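Long-range contact in protease Do-like 2, chloroplastic (Arabidopsis thaliana, PDB 4FLN), which acts as a serine protease that makes the primary cut in photodamaged D1 protein of photosystem II in plant chloroplasts: residues B[255-267]-B[277-290]. Residues are numbered along the deposited sequence; the frame is centred on the assembly and turned at random.
Sequences LGVLLQKLENPAL and EGVLVRRVEPTSDA
L258 meets two residues of the opposing antiparallel strand, R282 and R283, a worked example of a classic beta bulge. Its carbonyl O takes R282 N at 2.7 Å, nearly in line with the C=O bond, and only weakly R283 N; in return L258 N gives to R283 O. The extra residue shifts the register by one between L258 and L259, after which Q260 and L280 exchange two backbone bonds.

The tightly packed part is buried and draws on both faces of the sheet. On one, V257 CG2 reaches V284 CG1 at 3.6 Å and, less closely, V281 CG1 at 4.0 Å, while both methyls of L259 rest on V279 CG2. On the face of L258, Q260 and L280, L262 crosses L280 at about a right angle: its CG lies beside the backbone N (chi1 -40°), bringing CD2 to L280 CB at 3.5 Å and CD1 over G278 O. With an alanine here CG and both methyls would be gone, which is likely to open a gap beside L280 CB and the G278 carbonyl. Q260, its chain extended beyond CG, brings OE1 to R282 CD (3.2 Å), its amide plane standing 85° from the guanidinium; its NE2 is hydrogen-bonded to V474 O of a second subunit.

The looser part is at R283, which is partly exposed. It meets L258 CB to CB (3.6 Å), but its end leads away, where NH2 forms a salt bridge with E296.

The pair belongs to a PDZ domain. L255, V257 and L259 make backbone bonds to the bound peptide, the last two from strand 257-261, consistent with the strand addition by which PDZ domains take ligands. Strand 279-284 is flanked on its other edge by strand 299-303, whose I300 touches V279 and V281, and helix 265-271 follows strand 257-261, L267 just reaching L280.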
loop_
_atom_site.group_PDB
_atom_site.type_symbol
_atom_site.label_atom_id
_atom_site.label_comp_id
_atom_site.label_asym_id
_atom_site.label_seq_id
_atom_site.Cartn_x
_atom_site.Cartn_y
_atom_site.Cartn_z
ATOM N N LEU B 255 7.159 37.218 -21.823
ATOM C CA LEU B 255 6.801 37.760 -23.119
ATOM C C LEU B 255 5.300 37.708 -23.336
ATOM O O LEU B 255 4.791 38.341 -24.261
ATOM C CB LEU B 255 7.503 36.970 -24.218
ATOM C CG LEU B 255 7.196 37.382 -25.660
ATOM C CD1 LEU B 255 7.371 38.899 -25.878
ATOM C CD2 LEU B 255 8.064 36.573 -26.618
ATOM N N GLY B 256 4.606 36.935 -22.497
ATOM C CA GLY B 256 3.159 36.818 -22.543
ATOM C C GLY B 256 2.585 36.050 -23.721
ATOM O O GLY B 256 1.509 36.382 -24.221
ATOM N N VAL B 257 3.278 35.000 -24.143
ATOM C CA VAL B 257 2.955 34.339 -25.405
ATOM C C VAL B 257 3.052 32.805 -25.312
ATOM O O VAL B 257 3.851 32.278 -24.543
ATOM C CB VAL B 257 3.858 34.926 -26.538
ATOM C CG1 VAL B 257 4.507 33.847 -27.372
ATOM C CG2 VAL B 257 3.067 35.884 -27.393
ATOM N N LEU B 258 2.228 32.101 -26.091
ATOM C CA LEU B 258 2.198 30.632 -26.094
ATOM C C LEU B 258 2.755 30.086 -27.412
ATOM O O LEU B 258 2.118 30.207 -28.456
ATOM C CB LEU B 258 0.760 30.152 -25.901
ATOM C CG LEU B 258 0.405 28.752 -25.383
ATOM C CD1 LEU B 258 -0.454 27.997 -26.400
ATOM C CD2 LEU B 258 1.632 27.952 -25.006
ATOM N N LEU B 259 3.928 29.458 -27.347
ATOM C CA LEU B 259 4.716 29.090 -28.539
ATOM C C LEU B 259 4.640 27.625 -28.993
ATOM O O LEU B 259 4.535 26.700 -28.190
ATOM C CB LEU B 259 6.187 29.455 -28.326
ATOM C CG LEU B 259 6.430 30.919 -27.990
ATOM C CD1 LEU B 259 7.851 31.108 -27.527
ATOM C CD2 LEU B 259 6.112 31.796 -29.208
ATOM N N GLN B 260 4.704 27.427 -30.297
ATOM C CA GLN B 260 4.792 26.084 -30.849
ATOM C C GLN B 260 6.126 25.932 -31.595
ATOM O O GLN B 260 6.514 26.815 -32.363
ATOM C CB GLN B 260 3.605 25.808 -31.777
ATOM C CG GLN B 260 3.556 24.405 -32.319
ATOM C CD GLN B 260 2.324 24.122 -33.176
ATOM O OE1 GLN B 260 1.193 24.482 -32.821
ATOM N NE2 GLN B 260 2.542 23.457 -34.311
ATOM N N LYS B 261 6.830 24.828 -31.348
ATOM C CA LYS B 261 8.055 24.511 -32.087
ATOM C C LYS B 261 7.736 24.216 -33.560
ATOM O O LYS B 261 6.698 23.624 -33.858
ATOM C CB LYS B 261 8.777 23.321 -31.438
ATOM C CG LYS B 261 9.493 23.653 -30.124
ATOM C CD LYS B 261 9.895 22.404 -29.355
ATOM C CE LYS B 261 10.154 22.701 -27.861
ATOM N NZ LYS B 261 11.530 23.215 -27.528
ATOM N N LEU B 262 8.595 24.644 -34.488
ATOM C CA LEU B 262 8.386 24.223 -35.869
ATOM C C LEU B 262 9.516 23.308 -36.289
ATOM O O LEU B 262 10.531 23.757 -36.816
ATOM C CB LEU B 262 8.406 25.449 -36.782
ATOM C CG LEU B 262 7.710 26.700 -36.239
ATOM C CD1 LEU B 262 8.105 27.929 -37.031
ATOM C CD2 LEU B 262 6.204 26.511 -36.252
ATOM N N GLU B 263 9.295 22.011 -36.102
ATOM C CA GLU B 263 10.165 20.960 -36.601
ATOM C C GLU B 263 9.732 20.516 -37.999
ATOM O O GLU B 263 10.552 20.297 -38.885
ATOM C CB GLU B 263 10.202 19.792 -35.615
ATOM C CG GLU B 263 11.121 18.642 -35.998
ATOM C CD GLU B 263 11.114 17.532 -34.957
ATOM O OE1 GLU B 263 11.575 16.409 -35.269
ATOM O OE2 GLU B 263 10.644 17.793 -33.824
ATOM N N ASN B 264 8.423 20.391 -38.186
ATOM C CA ASN B 264 7.879 19.834 -39.416
ATOM C C ASN B 264 8.071 20.699 -40.649
ATOM O O ASN B 264 7.768 21.884 -40.633
ATOM C CB ASN B 264 6.403 19.506 -39.256
ATOM C CG ASN B 264 5.825 18.907 -40.502
ATOM O OD1 ASN B 264 5.395 19.626 -41.405
ATOM N ND2 ASN B 264 5.834 17.583 -40.579
ATOM N N PRO B 265 8.570 20.096 -41.732
ATOM C CA PRO B 265 8.885 20.790 -42.982
ATOM C C PRO B 265 7.708 21.588 -43.521
ATOM O O PRO B 265 7.864 22.762 -43.867
ATOM C CB PRO B 265 9.164 19.638 -43.945
ATOM C CG PRO B 265 9.623 18.540 -43.089
ATOM C CD PRO B 265 8.882 18.659 -41.803
ATOM N N ALA B 266 6.540 20.951 -43.575
ATOM C CA ALA B 266 5.364 21.539 -44.216
ATOM C C ALA B 266 4.850 22.757 -43.445
ATOM O O ALA B 266 4.506 23.783 -44.034
ATOM C CB ALA B 266 4.270 20.492 -44.386
ATOM N N LEU B 267 4.807 22.642 -42.126
ATOM C CA LEU B 267 4.556 23.804 -41.300
ATOM C C LEU B 267 5.412 24.962 -41.781
ATOM O O LEU B 267 4.903 25.983 -42.233
ATOM C CB LEU B 267 4.899 23.508 -39.850
ATOM C CG LEU B 267 3.776 23.756 -38.861
ATOM C CD1 LEU B 267 4.381 23.883 -37.486
ATOM C CD2 LEU B 267 2.975 25.000 -39.246
ATOM N N GLU B 277 14.489 28.119 -38.343
ATOM C CA GLU B 277 14.401 29.181 -37.353
ATOM C C GLU B 277 12.953 29.428 -36.973
ATOM O O GLU B 277 12.035 29.137 -37.740
ATOM C CB GLU B 277 14.997 30.480 -37.900
ATOM C CG GLU B 277 16.507 30.596 -37.773
ATOM C CD GLU B 277 17.003 32.010 -37.993
ATOM O OE1 GLU B 277 16.170 32.880 -38.332
ATOM O OE2 GLU B 277 18.219 32.254 -37.824
ATOM N N GLY B 278 12.748 29.993 -35.796
ATOM C CA GLY B 278 11.434 30.470 -35.438
ATOM C C GLY B 278 10.521 29.537 -34.686
ATOM O O GLY B 278 10.511 28.323 -34.875
ATOM N N VAL B 279 9.713 30.147 -33.838
ATOM C CA VAL B 279 8.673 29.448 -33.123
ATOM C C VAL B 279 7.350 30.150 -33.450
ATOM O O VAL B 279 7.314 31.371 -33.595
ATOM C CB VAL B 279 8.979 29.448 -31.617
ATOM C CG1 VAL B 279 10.214 28.632 -31.358
ATOM C CG2 VAL B 279 9.211 30.854 -31.118
ATOM N N LEU B 280 6.280 29.374 -33.607
ATOM C CA LEU B 280 4.967 29.912 -33.974
ATOM C C LEU B 280 4.168 30.408 -32.761
ATOM O O LEU B 280 4.099 29.736 -31.733
ATOM C CB LEU B 280 4.166 28.860 -34.736
ATOM C CG LEU B 280 2.780 29.196 -35.294
ATOM C CD1 LEU B 280 2.813 30.396 -36.228
ATOM C CD2 LEU B 280 2.199 27.986 -36.020
ATOM N N VAL B 281 3.569 31.590 -32.882
ATOM C CA VAL B 281 2.791 32.129 -31.789
ATOM C C VAL B 281 1.385 31.565 -31.857
ATOM O O VAL B 281 0.642 31.818 -32.805
ATOM C CB VAL B 281 2.709 33.654 -31.893
ATOM C CG1 VAL B 281 1.791 34.218 -30.800
ATOM C CG2 VAL B 281 4.093 34.241 -31.807
ATOM N N ARG B 282 1.055 30.750 -30.863
ATOM C CA ARG B 282 -0.251 30.109 -30.746
ATOM C C ARG B 282 -1.309 30.913 -29.990
ATOM O O ARG B 282 -2.488 30.872 -30.320
ATOM C CB ARG B 282 -0.094 28.704 -30.165
ATOM C CG ARG B 282 0.704 27.768 -31.071
ATOM C CD ARG B 282 -0.077 27.382 -32.328
ATOM N NE ARG B 282 -0.167 28.480 -33.280
ATOM C CZ ARG B 282 -1.145 28.627 -34.165
ATOM N NH1 ARG B 282 -2.127 27.744 -34.217
ATOM N NH2 ARG B 282 -1.143 29.663 -34.995
ATOM N N ARG B 283 -0.877 31.606 -28.944
ATOM C CA ARG B 283 -1.784 32.377 -28.109
ATOM C C ARG B 283 -1.021 33.517 -27.443
ATOM O O ARG B 283 0.191 33.426 -27.237
ATOM C CB ARG B 283 -2.430 31.487 -27.042
ATOM C CG ARG B 283 -3.941 31.555 -27.006
ATOM C CD ARG B 283 -4.573 30.419 -27.803
ATOM N NE ARG B 283 -5.593 30.879 -28.749
ATOM C CZ ARG B 283 -6.899 30.914 -28.498
ATOM N NH1 ARG B 283 -7.371 30.528 -27.318
ATOM N NH2 ARG B 283 -7.736 31.342 -29.435
ATOM N N VAL B 284 -1.740 34.585 -27.111
ATOM C CA VAL B 284 -1.173 35.726 -26.403
ATOM C C VAL B 284 -2.005 36.016 -25.158
ATOM O O VAL B 284 -3.219 35.819 -25.153
ATOM C CB VAL B 284 -1.168 36.984 -27.289
ATOM C CG1 VAL B 284 -0.263 36.786 -28.475
ATOM C CG2 VAL B 284 -2.573 37.290 -27.766
ATOM N N GLU B 285 -1.350 36.478 -24.103
ATOM C CA GLU B 285 -2.056 36.918 -22.906
ATOM C C GLU B 285 -2.640 38.326 -23.064
ATOM O O GLU B 285 -1.923 39.285 -23.342
ATOM C CB GLU B 285 -1.138 36.865 -21.689
ATOM C CG GLU B 285 -1.051 35.505 -21.034
ATOM C CD GLU B 285 -0.050 35.481 -19.897
ATOM O OE1 GLU B 285 -0.142 36.350 -18.995
ATOM O OE2 GLU B 285 0.840 34.600 -19.915
ATOM N N PRO B 286 -3.957 38.451 -22.866
ATOM C CA PRO B 286 -4.676 39.723 -22.996
ATOM C C PRO B 286 -4.152 40.827 -22.089
ATOM O O PRO B 286 -4.331 41.988 -22.434
ATOM C CB PRO B 286 -6.104 39.358 -22.587
ATOM C CG PRO B 286 -6.209 37.905 -22.871
ATOM C CD PRO B 286 -4.863 37.340 -22.531
ATOM N N THR B 287 -3.535 40.497 -20.958
ATOM C CA THR B 287 -3.054 41.551 -20.069
ATOM C C THR B 287 -1.638 41.992 -20.377
ATOM O O THR B 287 -1.129 42.904 -19.734
ATOM C CB THR B 287 -3.136 41.191 -18.560
ATOM O OG1 THR B 287 -2.103 40.259 -18.210
ATOM C CG2 THR B 287 -4.517 40.646 -18.201
ATOM N N SER B 288 -1.013 41.361 -21.366
ATOM C CA SER B 288 0.369 41.680 -21.725
ATOM C C SER B 288 0.409 42.593 -22.952
ATOM O O SER B 288 -0.502 42.560 -23.783
ATOM C CB SER B 288 1.179 40.414 -21.979
ATOM O OG SER B 288 0.973 39.939 -23.296
ATOM N N ASP B 289 1.432 43.445 -23.026
ATOM C CA ASP B 289 1.582 44.368 -24.146
ATOM C C ASP B 289 1.641 43.650 -25.488
ATOM O O ASP B 289 1.300 44.224 -26.527
ATOM C CB ASP B 289 2.818 45.246 -23.982
ATOM C CG ASP B 289 3.027 46.176 -25.167
ATOM O OD1 ASP B 289 2.063 46.886 -25.549
ATOM O OD2 ASP B 289 4.154 46.182 -25.719
ATOM N N ALA B 290 2.022 42.378 -25.472
ATOM C CA ALA B 290 1.921 41.599 -26.686
ATOM C C ALA B 290 0.424 41.529 -26.880
ATOM O O ALA B 290 -0.325 42.104 -26.092
ATOM C CB ALA B 290 2.488 40.235 -26.467
#